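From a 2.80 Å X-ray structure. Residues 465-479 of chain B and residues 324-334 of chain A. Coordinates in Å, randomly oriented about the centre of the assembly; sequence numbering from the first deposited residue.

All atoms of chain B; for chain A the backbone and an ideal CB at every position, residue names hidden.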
ATOM      1  N   PRO B 465     -37.710 -12.766  16.794  1.00 31.38           N
ATOM      2  CA  PRO B 465     -36.390 -12.210  16.438  1.00 33.65           C
ATOM      3  C   PRO B 465     -36.328 -10.684  16.348  1.00 31.62           C
ATOM      4  O   PRO B 465     -35.286 -10.098  16.658  1.00 39.48           O
ATOM      5  CB  PRO B 465     -36.085 -12.891  15.101  1.00 33.20           C
ATOM      6  CG  PRO B 465     -36.863 -14.160  15.142  1.00 32.14           C
ATOM      7  CD  PRO B 465     -38.151 -13.770  15.813  1.00 33.81           C
ATOM      8  N   TRP B 466     -37.353 -10.026  15.829  1.00 22.96           N
ATOM      9  CA  TRP B 466     -37.345  -8.564  15.783  1.00 29.04           C
ATOM     10  C   TRP B 466     -37.542  -7.937  17.164  1.00 33.36           C
ATOM     11  O   TRP B 466     -37.051  -6.824  17.413  1.00 29.80           O
ATOM     12  CB  TRP B 466     -38.418  -8.073  14.814  1.00 35.48           C
ATOM     13  CG  TRP B 466     -38.549  -6.588  14.712  1.00 31.10           C
ATOM     14  CD1 TRP B 466     -37.616  -5.692  14.244  1.00 33.77           C
ATOM     15  CD2 TRP B 466     -39.682  -5.819  15.093  1.00 29.96           C
ATOM     16  NE1 TRP B 466     -38.113  -4.408  14.297  1.00 30.97           N
ATOM     17  CE2 TRP B 466     -39.383  -4.463  14.823  1.00 34.02           C
ATOM     18  CE3 TRP B 466     -40.925  -6.142  15.629  1.00 27.08           C
ATOM     19  CZ2 TRP B 466     -40.291  -3.442  15.074  1.00 29.68           C
ATOM     20  CZ3 TRP B 466     -41.813  -5.136  15.883  1.00 30.29           C
ATOM     21  CH2 TRP B 466     -41.498  -3.799  15.598  1.00 34.77           C
ATOM     22  N   GLU B 467     -38.330  -8.586  18.039  1.00 33.54           N
ATOM     23  CA  GLU B 467     -38.530  -8.102  19.405  1.00 35.70           C
ATOM     24  C   GLU B 467     -37.317  -8.331  20.305  1.00 35.97           C
ATOM     25  O   GLU B 467     -37.227  -7.714  21.371  1.00 32.79           O
ATOM     26  CB  GLU B 467     -39.755  -8.777  20.047  1.00 35.33           C
ATOM     27  CG  GLU B 467     -41.092  -7.996  20.003  1.00 37.35           C
ATOM     28  CD  GLU B 467     -42.311  -8.824  20.503  1.00 43.75           C
ATOM     29  OE1 GLU B 467     -43.426  -8.248  20.602  1.00 44.90           O
ATOM     30  OE2 GLU B 467     -42.162 -10.039  20.808  1.00 37.10           O
ATOM     31  N   SER B 468     -36.347  -9.122  19.869  1.00 30.26           N
ATOM     32  CA  SER B 468     -35.274  -9.582  20.728  1.00 33.77           C
ATOM     33  C   SER B 468     -33.882  -9.256  20.220  1.00 36.14           C
ATOM     34  O   SER B 468     -32.944  -9.320  21.017  1.00 38.90           O
ATOM     35  CB  SER B 468     -35.363 -11.102  20.919  1.00 37.86           C
ATOM     36  OG  SER B 468     -34.889 -11.781  19.762  1.00 29.07           O
ATOM     37  N   LYS B 469     -33.717  -8.866  18.949  1.00 30.88           N
ATOM     38  CA  LYS B 469     -32.416  -8.477  18.426  1.00 36.03           C
ATOM     39  C   LYS B 469     -32.243  -6.971  18.525  1.00 35.98           C
ATOM     40  O   LYS B 469     -33.130  -6.226  18.071  1.00 33.40           O
ATOM     41  CB  LYS B 469     -32.246  -8.922  16.977  1.00 37.19           C
ATOM     42  CG  LYS B 469     -32.106 -10.413  16.793  1.00 39.45           C
ATOM     43  CD  LYS B 469     -32.154 -10.802  15.328  1.00 33.57           C
ATOM     44  CE  LYS B 469     -32.002 -12.298  15.169  1.00 30.31           C
ATOM     45  NZ  LYS B 469     -30.671 -12.792  15.617  1.00 38.00           N
ATOM     46  N   PRO B 470     -31.173  -6.478  19.155  1.00 35.25           N
ATOM     47  CA  PRO B 470     -31.034  -5.033  19.315  1.00 32.83           C
ATOM     48  C   PRO B 470     -31.031  -4.373  17.961  1.00 30.95           C
ATOM     49  O   PRO B 470     -30.725  -4.994  16.942  1.00 35.73           O
ATOM     50  CB  PRO B 470     -29.679  -4.864  20.019  1.00 27.80           C
ATOM     51  CG  PRO B 470     -29.393  -6.159  20.635  1.00 28.54           C
ATOM     52  CD  PRO B 470     -30.016  -7.192  19.712  1.00 36.72           C
ATOM     53  N   HIS B 471     -31.486  -3.151  17.958  1.00 29.15           N
ATOM     54  CA  HIS B 471     -31.601  -2.314  16.793  1.00 33.41           C
ATOM     55  C   HIS B 471     -30.650  -1.129  16.923  1.00 32.92           C
ATOM     56  O   HIS B 471     -30.617  -0.470  17.971  1.00 33.79           O
ATOM     57  CB  HIS B 471     -33.050  -1.827  16.637  1.00 34.42           C
ATOM     58  CG  HIS B 471     -33.325  -1.124  15.341  1.00 33.59           C
ATOM     59  ND1 HIS B 471     -32.723   0.070  14.998  1.00 35.01           N
ATOM     60  CD2 HIS B 471     -34.180  -1.418  14.333  1.00 29.12           C
ATOM     61  CE1 HIS B 471     -33.175   0.463  13.819  1.00 36.72           C
ATOM     62  NE2 HIS B 471     -34.065  -0.419  13.397  1.00 30.82           N
ATOM     63  N   PRO B 472     -29.898  -0.824  15.892  1.00 32.24           N
ATOM     64  CA  PRO B 472     -28.929   0.284  15.945  1.00 33.22           C
ATOM     65  C   PRO B 472     -29.477   1.636  16.383  1.00 29.77           C
ATOM     66  O   PRO B 472     -28.713   2.481  16.827  1.00 29.74           O
ATOM     67  CB  PRO B 472     -28.442   0.371  14.493  1.00 37.19           C
ATOM     68  CG  PRO B 472     -29.461  -0.409  13.697  1.00 32.96           C
ATOM     69  CD  PRO B 472     -29.930  -1.480  14.581  1.00 29.25           C
ATOM     70  N   PHE B 473     -30.774   1.886  16.262  1.00 34.81           N
ATOM     71  CA  PHE B 473     -31.225   3.201  16.680  1.00 33.23           C
ATOM     72  C   PHE B 473     -31.310   3.278  18.197  1.00 36.89           C
ATOM     73  O   PHE B 473     -31.110   4.349  18.788  1.00 39.02           O
ATOM     74  CB  PHE B 473     -32.577   3.529  16.061  1.00 32.10           C
ATOM     75  CG  PHE B 473     -32.933   4.979  16.177  1.00 38.91           C
ATOM     76  CD1 PHE B 473     -33.859   5.413  17.107  1.00 35.12           C
ATOM     77  CD2 PHE B 473     -32.283   5.927  15.389  1.00 40.74           C
ATOM     78  CE1 PHE B 473     -34.160   6.776  17.221  1.00 39.19           C
ATOM     79  CE2 PHE B 473     -32.586   7.275  15.494  1.00 41.28           C
ATOM     80  CZ  PHE B 473     -33.527   7.705  16.414  1.00 41.71           C
ATOM     81  N   GLU B 474     -31.551   2.142  18.843  1.00 33.18           N
ATOM     82  CA  GLU B 474     -31.518   2.113  20.294  1.00 30.65           C
ATOM     83  C   GLU B 474     -30.144   2.534  20.805  1.00 35.62           C
ATOM     84  O   GLU B 474     -30.004   3.019  21.942  1.00 29.62           O
ATOM     85  CB  GLU B 474     -31.891   0.713  20.778  1.00 27.45           C
ATOM     86  CG  GLU B 474     -33.204   0.224  20.205  1.00 26.90           C
ATOM     87  CD  GLU B 474     -33.559  -1.231  20.568  1.00 31.24           C
ATOM     88  OE1 GLU B 474     -32.674  -2.117  20.683  1.00 28.88           O
ATOM     89  OE2 GLU B 474     -34.767  -1.495  20.717  1.00 37.68           O
ATOM     90  N   PHE B 475     -29.123   2.347  19.975  1.00 32.24           N
ATOM     91  CA  PHE B 475     -27.796   2.795  20.344  1.00 30.59           C
ATOM     92  C   PHE B 475     -27.663   4.304  20.259  1.00 29.85           C
ATOM     93  O   PHE B 475     -26.949   4.905  21.053  1.00 36.35           O
ATOM     94  CB  PHE B 475     -26.781   2.071  19.476  1.00 28.55           C
ATOM     95  CG  PHE B 475     -26.615   0.634  19.851  1.00 24.75           C
ATOM     96  CD1 PHE B 475     -27.574  -0.297  19.543  1.00 25.36           C
ATOM     97  CD2 PHE B 475     -25.480   0.217  20.504  1.00 26.24           C
ATOM     98  CE1 PHE B 475     -27.426  -1.602  19.906  1.00 23.94           C
ATOM     99  CE2 PHE B 475     -25.327  -1.103  20.863  1.00 31.91           C
ATOM    100  CZ  PHE B 475     -26.310  -2.012  20.566  1.00 25.07           C
ATOM    101  N   ILE B 476     -28.377   4.945  19.348  1.00 34.28           N
ATOM    102  CA  ILE B 476     -28.375   6.399  19.333  1.00 38.39           C
ATOM    103  C   ILE B 476     -29.187   6.933  20.505  1.00 39.93           C
ATOM    104  O   ILE B 476     -28.850   7.966  21.103  1.00 36.22           O
ATOM    105  CB  ILE B 476     -28.889   6.897  17.965  1.00 38.90           C
ATOM    106  CG1 ILE B 476     -27.908   6.450  16.891  1.00 36.41           C
ATOM    107  CG2 ILE B 476     -29.020   8.404  17.894  1.00 28.24           C
ATOM    108  CD1 ILE B 476     -28.452   6.504  15.515  1.00 40.90           C
ATOM    109  N   THR B 477     -30.258   6.224  20.868  1.00 37.69           N
ATOM    110  CA  THR B 477     -31.197   6.751  21.848  1.00 34.85           C
ATOM    111  C   THR B 477     -30.717   6.515  23.264  1.00 34.42           C
ATOM    112  O   THR B 477     -30.773   7.410  24.112  1.00 33.52           O
ATOM    113  CB  THR B 477     -32.551   6.075  21.679  1.00 34.89           C
ATOM    114  OG1 THR B 477     -33.077   6.360  20.384  1.00 35.86           O
ATOM    115  CG2 THR B 477     -33.491   6.629  22.734  1.00 40.66           C
ATOM    116  N   THR B 478     -30.331   5.273  23.532  1.00 35.85           N
ATOM    117  CA  THR B 478     -30.210   4.729  24.865  1.00 33.28           C
ATOM    118  C   THR B 478     -28.765   4.503  25.297  1.00 32.79           C
ATOM    119  O   THR B 478     -28.495   4.447  26.499  1.00 37.39           O
ATOM    120  CB  THR B 478     -30.968   3.389  24.928  1.00 31.77           C
ATOM    121  OG1 THR B 478     -32.189   3.503  24.172  1.00 31.93           O
ATOM    122  CG2 THR B 478     -31.289   3.039  26.359  1.00 22.66           C
ATOM    123  N   TYR B 479     -27.834   4.373  24.354  1.00 31.35           N
ATOM    124  CA  TYR B 479     -26.444   4.110  24.702  1.00 30.74           C
ATOM    125  C   TYR B 479     -25.905   5.077  25.738  1.00 28.54           C
ATOM    126  O   TYR B 479     -25.125   4.665  26.598  1.00 24.17           O
ATOM    127  CB  TYR B 479     -25.564   4.168  23.473  1.00 26.42           C
ATOM    128  CG  TYR B 479     -24.147   3.721  23.721  1.00 27.64           C
ATOM    129  CD1 TYR B 479     -23.796   2.386  23.590  1.00 27.04           C
ATOM    130  CD2 TYR B 479     -23.156   4.632  24.071  1.00 25.40           C
ATOM    131  CE1 TYR B 479     -22.518   1.973  23.790  1.00 26.67           C
ATOM    132  CE2 TYR B 479     -21.873   4.225  24.272  1.00 28.66           C
ATOM    133  CZ  TYR B 479     -21.556   2.880  24.133  1.00 31.60           C
ATOM    134  OH  TYR B 479     -20.271   2.418  24.337  1.00 30.01           O
TER
ATOM    135  N   UNK A 324     -38.137   1.885  29.884  1.00 34.78           N
ATOM    136  CA  UNK A 324     -38.590   3.070  29.181  1.00 25.87           C
ATOM    137  C   UNK A 324     -37.999   3.205  27.806  1.00 27.99           C
ATOM    138  O   UNK A 324     -38.197   4.247  27.173  1.00 32.57           O
ATOM    139  CB  UNK A 324     -38.261   4.321  29.999  1.00 25.87           C
ATOM    140  N   UNK A 325     -37.302   2.176  27.319  1.00 27.44           N
ATOM    141  CA  UNK A 325     -36.707   2.171  25.990  1.00 26.92           C
ATOM    142  C   UNK A 325     -37.144   0.931  25.242  1.00 27.63           C
ATOM    143  O   UNK A 325     -37.388  -0.106  25.850  1.00 32.39           O
ATOM    144  CB  UNK A 325     -35.181   2.241  26.070  1.00 26.92           C
ATOM    145  N   UNK A 326     -37.183   1.003  23.915  1.00 25.95           N
ATOM    146  CA  UNK A 326     -37.523  -0.220  23.198  1.00 30.10           C
ATOM    147  C   UNK A 326     -36.477  -1.282  23.443  1.00 25.85           C
ATOM    148  O   UNK A 326     -36.795  -2.477  23.509  1.00 24.08           O
ATOM    149  CB  UNK A 326     -37.664   0.049  21.698  1.00 30.10           C
ATOM    150  N   UNK A 327     -35.239  -0.848  23.653  1.00 25.95           N
ATOM    151  CA  UNK A 327     -34.166  -1.785  23.923  1.00 25.57           C
ATOM    152  C   UNK A 327     -34.452  -2.533  25.204  1.00 25.39           C
ATOM    153  O   UNK A 327     -34.144  -3.724  25.284  1.00 21.70           O
ATOM    154  CB  UNK A 327     -32.818  -1.066  24.008  1.00 25.57           C
ATOM    155  N   UNK A 328     -35.185  -1.893  26.141  1.00 25.92           N
ATOM    156  CA  UNK A 328     -35.557  -2.515  27.424  1.00 32.63           C
ATOM    157  C   UNK A 328     -36.211  -3.861  27.246  1.00 29.08           C
ATOM    158  O   UNK A 328     -36.059  -4.745  28.096  1.00 25.53           O
ATOM    159  CB  UNK A 328     -36.500  -1.599  28.206  1.00 32.63           C
ATOM    160  N   UNK A 329     -36.975  -4.013  26.170  1.00 31.89           N
ATOM    161  CA  UNK A 329     -37.767  -5.203  25.973  1.00 33.62           C
ATOM    162  C   UNK A 329     -37.006  -6.269  25.231  1.00 29.93           C
ATOM    163  O   UNK A 329     -37.385  -7.443  25.314  1.00 36.54           O
ATOM    164  CB  UNK A 329     -39.056  -4.863  25.222  1.00 33.62           C
ATOM    165  N   UNK A 330     -35.894  -5.897  24.601  1.00 27.02           N
ATOM    166  CA  UNK A 330     -34.977  -6.886  24.047  1.00 32.82           C
ATOM    167  C   UNK A 330     -34.323  -7.723  25.142  1.00 31.17           C
ATOM    168  O   UNK A 330     -33.837  -8.828  24.860  1.00 33.54           O
ATOM    169  CB  UNK A 330     -33.902  -6.195  23.206  1.00 32.82           C
ATOM    170  N   UNK A 331     -34.303  -7.201  26.371  1.00 23.29           N
ATOM    171  CA  UNK A 331     -33.823  -7.879  27.561  1.00 23.32           C
ATOM    172  C   UNK A 331     -34.893  -8.739  28.197  1.00 38.29           C
ATOM    173  O   UNK A 331     -34.593  -9.821  28.714  1.00 36.59           O
ATOM    174  CB  UNK A 331     -33.306  -6.858  28.577  1.00 23.32           C
ATOM    175  N   UNK A 332     -36.152  -8.318  28.122  1.00 40.03           N
ATOM    176  CA  UNK A 332     -37.156  -9.096  28.803  1.00 36.99           C
ATOM    177  C   UNK A 332     -37.467 -10.350  28.032  1.00 42.08           C
ATOM    178  O   UNK A 332     -38.634 -10.652  27.772  1.00 49.17           O
ATOM    179  CB  UNK A 332     -38.427  -8.271  29.018  1.00 36.99           C
ATOM    180  N   UNK A 333     -36.422 -11.123  27.759  1.00 42.42           N
ATOM    181  CA  UNK A 333     -36.545 -12.398  27.064  1.00 47.20           C
ATOM    182  C   UNK A 333     -36.115 -13.496  28.021  1.00 47.24           C
ATOM    183  O   UNK A 333     -35.163 -13.319  28.797  1.00 51.35           O
ATOM    184  CB  UNK A 333     -35.710 -12.422  25.782  1.00 47.20           C
ATOM    185  N   UNK A 334     -36.821 -14.619  28.029  1.00 51.45           N
ATOM    186  CA  UNK A 334     -36.481 -15.696  28.961  1.00 54.15           C
ATOM    187  C   UNK A 334     -35.100 -16.238  28.651  1.00 52.41           C
ATOM    188  O   UNK A 334     -34.643 -16.230  27.506  1.00 50.55           O
ATOM    189  CB  UNK A 334     -37.518 -16.820  28.899  1.00 54.15           C
TER

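Position 324 has nothing of chain B within 5.5 Å of its ideal CB, so this contact sets no demand and nearly any side chain would do; the residue is A324(A).

At 325 the CA-to-CB bond points toward chain B, and the ideal CB lies 3.8 Å from T478(B) OG1. A small side chain, polar or not, would suit. Its phi/psi of -127/153 is extended, and the backbone turns helical just after it, which suits a small polar residue such as Ser, Thr, Asp or Asn. S325(A) is deposited; its own CB rests against T478(B).

At 326 the bond runs sideways, but the ideal CB is 3.4 Å from E474(B) OE2. A carboxylate this near asks for a short donor, Ser or Thr, and argues against Asp or Glu. T326(A) answers with chi1 in p, and T326(A) OG1 donates to E474(B) OE2 at 2.8 Å.

Position 327 points toward chain B, its ideal CB 3.5 Å from E474(B) OE1. Asn, Gln or Ser could offer that oxygen a donor. In N327(A), chi1 in t, N327(A) ND2 donates to E474(B) OE1 at 2.7 Å and packs 4.1 Å from P470(B) CB. The carboxylate is well held: H471(B) N also donates to E474(B) OE1, at 3.1 Å.

Position 328 points away from chain B, so this contact does not constrain it; a small polar residue would suit as well as many others. S328(A) supplies the OG that accepts from S325(A) N.

At 329 the bond is sideways, and the ideal CB is 5.1 Å from E467(B) O, so many side chains would fit. Y329(A) leads its ring away.

Position 330 is the richest. Its bond is sideways, with the ideal CB 3.9 Å from S468(B) O and 4.1 Å from E467(B) O; beyond lie the carbonyl of W466(B) and the charge of E474(B). A long cationic donor, Lys or Arg, suits best, and Gln could serve in part. K330(A) bends at chi1 and chi2 (both m), then extends. K330(A) NZ donates to W466(B) O at 2.8 Å and forms a long salt bridge with E474(B) OE2 at 3.8 Å. On the way, K330(A) CD packs 3.3 Å from E467(B) O.

Position 331 points away and 332 is out of reach, so this contact would accept nearly any side chain at either. They hold R331(A) and L332(A).

At 333 the bond turns toward chain B again, the ideal CB 5.1 Å from S468(B) CB. That gap suits a medium aliphatic such as Val, Ile or Leu. I333(A) fills it, I333(A) CG1 meeting S468(B) CB at 3.9 Å.

Position 334 is out of reach, and its phi/psi of -64/149 is compatible with proline among many others; it is P334(A).

Chain A 324-334: ASTNSYKRLIP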
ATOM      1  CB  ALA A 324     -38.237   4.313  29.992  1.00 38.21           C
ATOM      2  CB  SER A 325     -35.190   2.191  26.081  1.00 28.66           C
ATOM      3  OG  SER A 325     -34.722   1.040  26.749  1.00 24.90           O
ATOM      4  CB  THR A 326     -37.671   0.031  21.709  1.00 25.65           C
ATOM      5  OG1 THR A 326     -36.474   0.637  21.225  1.00 24.47           O
ATOM      6  CG2 THR A 326     -38.842   0.967  21.480  1.00 23.47           C
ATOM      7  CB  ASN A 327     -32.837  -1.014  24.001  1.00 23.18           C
ATOM      8  CG  ASN A 327     -31.610  -1.915  24.073  1.00 23.11           C
ATOM      9  OD1 ASN A 327     -30.856  -1.892  25.052  1.00 23.02           O
ATOM     10  ND2 ASN A 327     -31.375  -2.684  23.013  1.00 29.16           N
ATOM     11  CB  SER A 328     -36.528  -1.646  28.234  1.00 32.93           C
ATOM     12  OG  SER A 328     -35.995  -0.382  28.551  1.00 28.63           O
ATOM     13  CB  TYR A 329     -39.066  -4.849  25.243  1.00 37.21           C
ATOM     14  CG  TYR A 329     -39.886  -3.877  26.054  1.00 38.03           C
ATOM     15  CD1 TYR A 329     -39.648  -2.500  25.969  1.00 36.78           C
ATOM     16  CD2 TYR A 329     -40.839  -4.330  26.971  1.00 31.88           C
ATOM     17  CE1 TYR A 329     -40.365  -1.602  26.746  1.00 34.53           C
ATOM     18  CE2 TYR A 329     -41.562  -3.432  27.751  1.00 31.39           C
ATOM     19  CZ  TYR A 329     -41.313  -2.074  27.622  1.00 31.61           C
ATOM     20  OH  TYR A 329     -41.973  -1.156  28.357  1.00 30.73           O
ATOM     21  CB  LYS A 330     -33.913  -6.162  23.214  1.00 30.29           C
ATOM     22  CG  LYS A 330     -34.444  -4.962  22.373  1.00 30.19           C
ATOM     23  CD  LYS A 330     -34.959  -5.375  20.998  1.00 30.00           C
ATOM     24  CE  LYS A 330     -35.855  -4.313  20.387  1.00 32.70           C
ATOM     25  NZ  LYS A 330     -36.152  -4.604  18.937  1.00 41.38           N
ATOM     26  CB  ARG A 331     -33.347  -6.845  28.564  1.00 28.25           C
ATOM     27  CG  ARG A 331     -33.156  -7.347  29.946  1.00 25.69           C
ATOM     28  CD  ARG A 331     -32.468  -6.296  30.743  1.00 23.77           C
ATOM     29  NE  ARG A 331     -32.369  -6.717  32.128  1.00 36.40           N
ATOM     30  CZ  ARG A 331     -33.295  -6.476  33.043  1.00 35.40           C
ATOM     31  NH1 ARG A 331     -34.379  -5.778  32.729  1.00 37.44           N
ATOM     32  NH2 ARG A 331     -33.133  -6.923  34.277  1.00 32.51           N
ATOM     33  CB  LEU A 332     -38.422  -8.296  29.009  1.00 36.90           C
ATOM     34  CG  LEU A 332     -38.039  -7.086  29.833  1.00 35.48           C
ATOM     35  CD1 LEU A 332     -39.255  -6.205  30.105  1.00 38.08           C
ATOM     36  CD2 LEU A 332     -37.358  -7.551  31.123  1.00 35.47           C
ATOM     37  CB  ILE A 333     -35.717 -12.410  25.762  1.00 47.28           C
ATOM     38  CG1 ILE A 333     -36.553 -11.954  24.550  1.00 42.81           C
ATOM     39  CG2 ILE A 333     -35.031 -13.750  25.548  1.00 48.71           C
ATOM     40  CD1 ILE A 333     -37.283 -10.642  24.702  1.00 41.62           C
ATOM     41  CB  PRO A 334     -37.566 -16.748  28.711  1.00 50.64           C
ATOM     42  CG  PRO A 334     -38.068 -16.441  27.345  1.00 51.08           C
ATOM     43  CD  PRO A 334     -38.002 -14.949  27.222  1.00 52.74           C
TER
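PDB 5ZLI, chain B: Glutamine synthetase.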